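Local coordinates for protein glycoside Hydrolase (Bacteroides uniformis, PDB 5T9X) that probably hydrolyses agarose-type polysaccharide as a family 16 glycoside hydrolase of a gut symbiont, and binds a sodium ion, at residues A[255-267]-A[288-300]. Residues are numbered along the deposited sequence; the frame is centred on the assembly and turned at random.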
loop_
_atom_site.group_PDB
_atom_site.type_symbol
_atom_site.label_atom_id
_atom_site.label_comp_id
_atom_site.label_asym_id
_atom_site.label_seq_id
_atom_site.Cartn_x
_atom_site.Cartn_y
_atom_site.Cartn_z
ATOM N N GLY A 255 -2.813 -3.639 9.178
ATOM C CA GLY A 255 -3.537 -4.687 8.464
ATOM C C GLY A 255 -5.019 -4.407 8.284
ATOM O O GLY A 255 -5.581 -3.485 8.903
ATOM N N VAL A 256 -5.645 -5.227 7.435
ATOM C CA VAL A 256 -7.070 -5.172 7.234
ATOM C C VAL A 256 -7.656 -6.574 7.319
ATOM O O VAL A 256 -7.083 -7.539 6.802
ATOM C CB VAL A 256 -7.468 -4.449 5.904
ATOM C CG1 VAL A 256 -7.010 -5.210 4.676
ATOM C CG2 VAL A 256 -8.957 -4.241 5.843
ATOM N N TYR A 257 -8.782 -6.663 8.017
ATOM C CA TYR A 257 -9.631 -7.811 7.962
ATOM C C TYR A 257 -10.728 -7.506 6.940
ATOM O O TYR A 257 -11.644 -6.719 7.193
ATOM C CB TYR A 257 -10.213 -8.112 9.341
ATOM C CG TYR A 257 -11.028 -9.387 9.465
ATOM C CD1 TYR A 257 -10.942 -10.408 8.529
ATOM C CD2 TYR A 257 -11.830 -9.592 10.560
ATOM C CE1 TYR A 257 -11.685 -11.567 8.659
ATOM C CE2 TYR A 257 -12.578 -10.757 10.700
ATOM C CZ TYR A 257 -12.491 -11.736 9.745
ATOM O OH TYR A 257 -13.208 -12.905 9.837
ATOM N N TRP A 258 -10.553 -8.100 5.766
ATOM C CA TRP A 258 -11.547 -8.120 4.732
ATOM C C TRP A 258 -12.453 -9.282 5.072
ATOM O O TRP A 258 -12.187 -10.427 4.700
ATOM C CB TRP A 258 -10.853 -8.324 3.374
ATOM C CG TRP A 258 -11.741 -8.359 2.202
ATOM C CD1 TRP A 258 -13.067 -8.032 2.149
ATOM C CD2 TRP A 258 -11.363 -8.690 0.881
ATOM N NE1 TRP A 258 -13.536 -8.193 0.879
ATOM C CE2 TRP A 258 -12.506 -8.579 0.076
ATOM C CE3 TRP A 258 -10.160 -9.071 0.292
ATOM C CZ2 TRP A 258 -12.491 -8.861 -1.261
ATOM C CZ3 TRP A 258 -10.136 -9.344 -1.039
ATOM C CH2 TRP A 258 -11.287 -9.240 -1.807
ATOM N N LYS A 259 -13.538 -8.990 5.760
ATOM C CA LYS A 259 -14.359 -10.029 6.348
ATOM C C LYS A 259 -15.419 -10.578 5.372
ATOM O O LYS A 259 -15.629 -11.775 5.281
ATOM C CB LYS A 259 -14.982 -9.474 7.633
ATOM C CG LYS A 259 -15.846 -10.452 8.366
ATOM C CD LYS A 259 -16.254 -9.912 9.728
ATOM C CE LYS A 259 -17.343 -10.830 10.285
ATOM N NZ LYS A 259 -17.655 -10.497 11.694
ATOM N N ASP A 260 -16.116 -9.693 4.685
ATOM C CA ASP A 260 -17.073 -10.063 3.648
ATOM C C ASP A 260 -17.196 -8.857 2.694
ATOM O O ASP A 260 -16.496 -7.876 2.890
ATOM C CB ASP A 260 -18.385 -10.534 4.283
ATOM C CG ASP A 260 -19.088 -9.454 5.038
ATOM O OD1 ASP A 260 -19.247 -8.341 4.503
ATOM O OD2 ASP A 260 -19.518 -9.721 6.183
ATOM N N PRO A 261 -18.061 -8.914 1.664
ATOM C CA PRO A 261 -18.046 -7.768 0.730
ATOM C C PRO A 261 -18.533 -6.414 1.251
ATOM O O PRO A 261 -18.344 -5.415 0.560
ATOM C CB PRO A 261 -18.938 -8.244 -0.427
ATOM C CG PRO A 261 -18.908 -9.739 -0.341
ATOM C CD PRO A 261 -18.895 -10.014 1.138
ATOM N N PHE A 262 -19.133 -6.385 2.441
ATOM C CA PHE A 262 -19.548 -5.152 3.089
ATOM C C PHE A 262 -18.906 -4.908 4.456
ATOM O O PHE A 262 -19.429 -4.127 5.225
ATOM C CB PHE A 262 -21.080 -5.133 3.164
ATOM C CG PHE A 262 -21.723 -5.103 1.810
ATOM C CD1 PHE A 262 -21.756 -3.933 1.081
ATOM C CD2 PHE A 262 -22.203 -6.272 1.218
ATOM C CE1 PHE A 262 -22.288 -3.896 -0.198
ATOM C CE2 PHE A 262 -22.742 -6.250 -0.059
ATOM C CZ PHE A 262 -22.787 -5.055 -0.765
ATOM N N ASN A 263 -17.765 -5.543 4.750
ATOM C CA ASN A 263 -17.085 -5.348 6.021
ATOM C C ASN A 263 -15.569 -5.405 5.913
ATOM O O ASN A 263 -15.002 -6.448 5.608
ATOM C CB ASN A 263 -17.564 -6.350 7.062
ATOM C CG ASN A 263 -18.956 -6.008 7.603
ATOM O OD1 ASN A 263 -19.129 -5.075 8.407
ATOM N ND2 ASN A 263 -19.970 -6.743 7.125
ATOM N N LEU A 264 -14.958 -4.248 6.144
ATOM C CA LEU A 264 -13.531 -4.106 6.402
ATOM C C LEU A 264 -13.301 -3.595 7.815
ATOM O O LEU A 264 -14.098 -2.814 8.324
ATOM C CB LEU A 264 -12.887 -3.107 5.434
ATOM C CG LEU A 264 -13.209 -3.368 3.982
ATOM C CD1 LEU A 264 -12.771 -2.199 3.101
ATOM C CD2 LEU A 264 -12.591 -4.676 3.532
ATOM N N GLU A 265 -12.208 -4.043 8.434
ATOM C CA GLU A 265 -11.737 -3.548 9.748
ATOM C C GLU A 265 -10.250 -3.322 9.597
ATOM O O GLU A 265 -9.554 -4.213 9.092
ATOM C CB GLU A 265 -12.019 -4.545 10.876
ATOM C CG GLU A 265 -13.476 -4.550 11.352
ATOM C CD GLU A 265 -13.830 -5.645 12.393
ATOM O OE1 GLU A 265 -12.938 -6.426 12.810
ATOM O OE2 GLU A 265 -15.023 -5.729 12.805
ATOM N N TYR A 266 -9.772 -2.131 9.979
ATOM C CA TYR A 266 -8.347 -1.792 9.886
ATOM C C TYR A 266 -7.699 -1.846 11.274
ATOM O O TYR A 266 -8.286 -1.357 12.276
ATOM C CB TYR A 266 -8.112 -0.413 9.224
ATOM C CG TYR A 266 -8.587 -0.302 7.791
ATOM C CD1 TYR A 266 -7.716 -0.481 6.727
ATOM C CD2 TYR A 266 -9.927 0.010 7.495
ATOM C CE1 TYR A 266 -8.160 -0.332 5.404
ATOM C CE2 TYR A 266 -10.380 0.133 6.182
ATOM C CZ TYR A 266 -9.498 -0.037 5.138
ATOM O OH TYR A 266 -9.954 0.088 3.834
ATOM N N TYR A 267 -6.486 -2.412 11.313
ATOM C CA TYR A 267 -5.741 -2.604 12.559
ATOM C C TYR A 267 -4.373 -1.948 12.470
ATOM O O TYR A 267 -3.617 -2.203 11.561
ATOM C CB TYR A 267 -5.607 -4.091 12.892
ATOM C CG TYR A 267 -6.927 -4.737 13.233
ATOM C CD1 TYR A 267 -7.321 -4.890 14.558
ATOM C CD2 TYR A 267 -7.787 -5.194 12.227
ATOM C CE1 TYR A 267 -8.540 -5.498 14.887
ATOM C CE2 TYR A 267 -9.007 -5.786 12.534
ATOM C CZ TYR A 267 -9.382 -5.925 13.876
ATOM O OH TYR A 267 -10.592 -6.491 14.213
ATOM N N THR A 288 -20.635 -1.487 -7.815
ATOM C CA THR A 288 -20.543 -2.956 -7.835
ATOM C C THR A 288 -21.861 -3.674 -8.124
ATOM O O THR A 288 -21.914 -4.908 -8.087
ATOM C CB THR A 288 -20.028 -3.506 -6.469
ATOM O OG1 THR A 288 -21.009 -3.302 -5.438
ATOM C CG2 THR A 288 -18.712 -2.845 -6.093
ATOM N N LYS A 289 -22.930 -2.907 -8.339
ATOM C CA LYS A 289 -24.258 -3.456 -8.632
ATOM C C LYS A 289 -24.707 -4.406 -7.522
ATOM O O LYS A 289 -25.292 -5.447 -7.804
ATOM C CB LYS A 289 -24.285 -4.129 -10.030
ATOM C CG LYS A 289 -23.928 -3.170 -11.170
ATOM C CD LYS A 289 -23.694 -3.870 -12.513
ATOM N N GLY A 290 -24.390 -4.042 -6.274
ATOM C CA GLY A 290 -24.738 -4.799 -5.064
ATOM C C GLY A 290 -23.795 -5.920 -4.626
ATOM O O GLY A 290 -24.001 -6.511 -3.553
ATOM N N THR A 291 -22.785 -6.266 -5.435
ATOM C CA THR A 291 -21.866 -7.353 -5.038
ATOM C C THR A 291 -21.003 -6.993 -3.824
ATOM O O THR A 291 -20.645 -7.881 -3.081
ATOM C CB THR A 291 -20.908 -7.813 -6.167
ATOM O OG1 THR A 291 -20.076 -6.722 -6.579
ATOM C CG2 THR A 291 -21.668 -8.351 -7.353
ATOM N N GLY A 292 -20.692 -5.696 -3.640
ATOM C CA GLY A 292 -19.707 -5.241 -2.676
ATOM C C GLY A 292 -18.301 -5.594 -3.115
ATOM O O GLY A 292 -18.042 -5.848 -4.322
ATOM N N LEU A 293 -17.394 -5.576 -2.143
ATOM C CA LEU A 293 -16.010 -5.967 -2.358
ATOM C C LEU A 293 -15.925 -7.489 -2.385
ATOM O O LEU A 293 -15.777 -8.133 -1.351
ATOM C CB LEU A 293 -15.100 -5.418 -1.263
ATOM C CG LEU A 293 -14.997 -3.883 -1.235
ATOM C CD1 LEU A 293 -14.387 -3.393 0.083
ATOM C CD2 LEU A 293 -14.205 -3.389 -2.430
ATOM N N SER A 294 -15.995 -8.034 -3.590
ATOM C CA SER A 294 -16.236 -9.436 -3.809
ATOM C C SER A 294 -15.218 -10.100 -4.711
ATOM O O SER A 294 -15.208 -11.308 -4.816
ATOM C CB SER A 294 -17.618 -9.580 -4.445
ATOM O OG SER A 294 -17.683 -8.804 -5.653
ATOM N N LYS A 295 -14.374 -9.351 -5.386
ATOM C CA LYS A 295 -13.517 -9.956 -6.422
ATOM C C LYS A 295 -12.171 -10.195 -5.817
ATOM O O LYS A 295 -11.722 -9.406 -5.002
ATOM C CB LYS A 295 -13.378 -9.033 -7.622
ATOM C CG LYS A 295 -14.699 -8.780 -8.290
ATOM C CD LYS A 295 -14.500 -7.876 -9.466
ATOM C CE LYS A 295 -15.822 -7.463 -10.109
ATOM N NZ LYS A 295 -15.565 -6.471 -11.203
ATOM N N GLU A 296 -11.528 -11.277 -6.192
ATOM C CA GLU A 296 -10.232 -11.585 -5.617
ATOM C C GLU A 296 -9.173 -10.566 -6.066
ATOM O O GLU A 296 -9.261 -9.996 -7.152
ATOM C CB GLU A 296 -9.829 -13.047 -5.912
ATOM C CG GLU A 296 -9.696 -13.438 -7.374
ATOM C CD GLU A 296 -9.236 -14.883 -7.566
ATOM O OE1 GLU A 296 -9.710 -15.758 -6.782
ATOM O OE2 GLU A 296 -8.416 -15.132 -8.510
ATOM N N MET A 297 -8.185 -10.313 -5.220
ATOM C CA MET A 297 -7.241 -9.243 -5.497
ATOM C C MET A 297 -5.769 -9.664 -5.421
ATOM O O MET A 297 -5.383 -10.534 -4.639
ATOM C CB MET A 297 -7.495 -8.081 -4.537
ATOM C CG MET A 297 -8.864 -7.445 -4.658
ATOM S SD MET A 297 -9.105 -6.175 -3.411
ATOM C CE MET A 297 -10.870 -5.884 -3.538
ATOM N N ASP A 298 -4.977 -9.026 -6.280
ATOM C CA ASP A 298 -3.532 -9.053 -6.216
ATOM C C ASP A 298 -3.114 -8.154 -5.073
ATOM O O ASP A 298 -3.766 -7.135 -4.810
ATOM C CB ASP A 298 -2.937 -8.498 -7.501
ATOM C CG ASP A 298 -3.296 -9.325 -8.721
ATOM O OD1 ASP A 298 -3.331 -10.561 -8.587
ATOM O OD2 ASP A 298 -3.528 -8.757 -9.818
ATOM N N ILE A 299 -2.027 -8.513 -4.398
ATOM C CA ILE A 299 -1.451 -7.634 -3.409
ATOM C C ILE A 299 -0.355 -6.824 -4.061
ATOM O O ILE A 299 0.479 -7.358 -4.804
ATOM C CB ILE A 299 -0.940 -8.418 -2.210
ATOM C CG1 ILE A 299 -2.132 -8.936 -1.410
ATOM C CG2 ILE A 299 -0.063 -7.551 -1.321
ATOM C CD1 ILE A 299 -1.757 -10.098 -0.529
ATOM N N ILE A 300 -0.352 -5.524 -3.787
ATOM C CA ILE A 300 0.617 -4.627 -4.390
ATOM C C ILE A 300 1.372 -3.839 -3.311
ATOM O O ILE A 300 0.783 -3.355 -2.351
ATOM C CB ILE A 300 -0.053 -3.676 -5.413
ATOM C CG1 ILE A 300 -0.873 -4.481 -6.422
ATOM C CG2 ILE A 300 0.986 -2.842 -6.179
ATOM C CD1 ILE A 300 -1.602 -3.612 -7.404
#
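Leu293 N donates a hydrogen bond to Pro261 O at 2.9 Å, in the carbonyl plane on a lone pair. In the reverse direction, Trp258 NE1 donates a hydrogen bond to Leu293 O over 3.2 Å, and Pro261 CA adds a weak C-H...O approach at 3.1 Å from Leu293 O. The indole N-H points at its acceptor within the ring plane, yet it meets the carbonyl from above, 39° out of the carbonyl plane. With CG anti to the backbone N (chi1 -180°), the indole extends from its strand toward 288-300, its far edge also meeting Lys295 O. The extended Met297 chain approaches the six-membered ring obliquely in a Met-aromatic contact, SD 4.6 Å from the centroid of that Trp258 ring. A phenylalanine in place of Trp258 would probably leave Leu293 O without its N-H donor and open a gap beside Met297.

These bonds tie the hairpin of strands 252-260 and 263-268, in one sheet of the beta sandwich expected of family 16, to the loop entering strand 298-304 of the other sheet. Between the sheets Leu264 CD1 packs on Leu293 CD1 at 3.6 Å, beside His219.

Pro261 and Phe262 occupy the type I turn, whose first inner position suits proline's ring-locked phi (-68°). Asp260 OD1 accepts from Phe262 N at 2.8 Å as an Asx turn; Asn263 ND2 also reaches the carboxylate, so two donors share OD1. The Phe262 ring turns back to bring its edge to Gly290 O and makes an off-centre CH-pi contact with Gly292 CA, 4.1 Å from its centroid. Glycine suits position 292: phi is positive, and any CB would collide with Pro261 O.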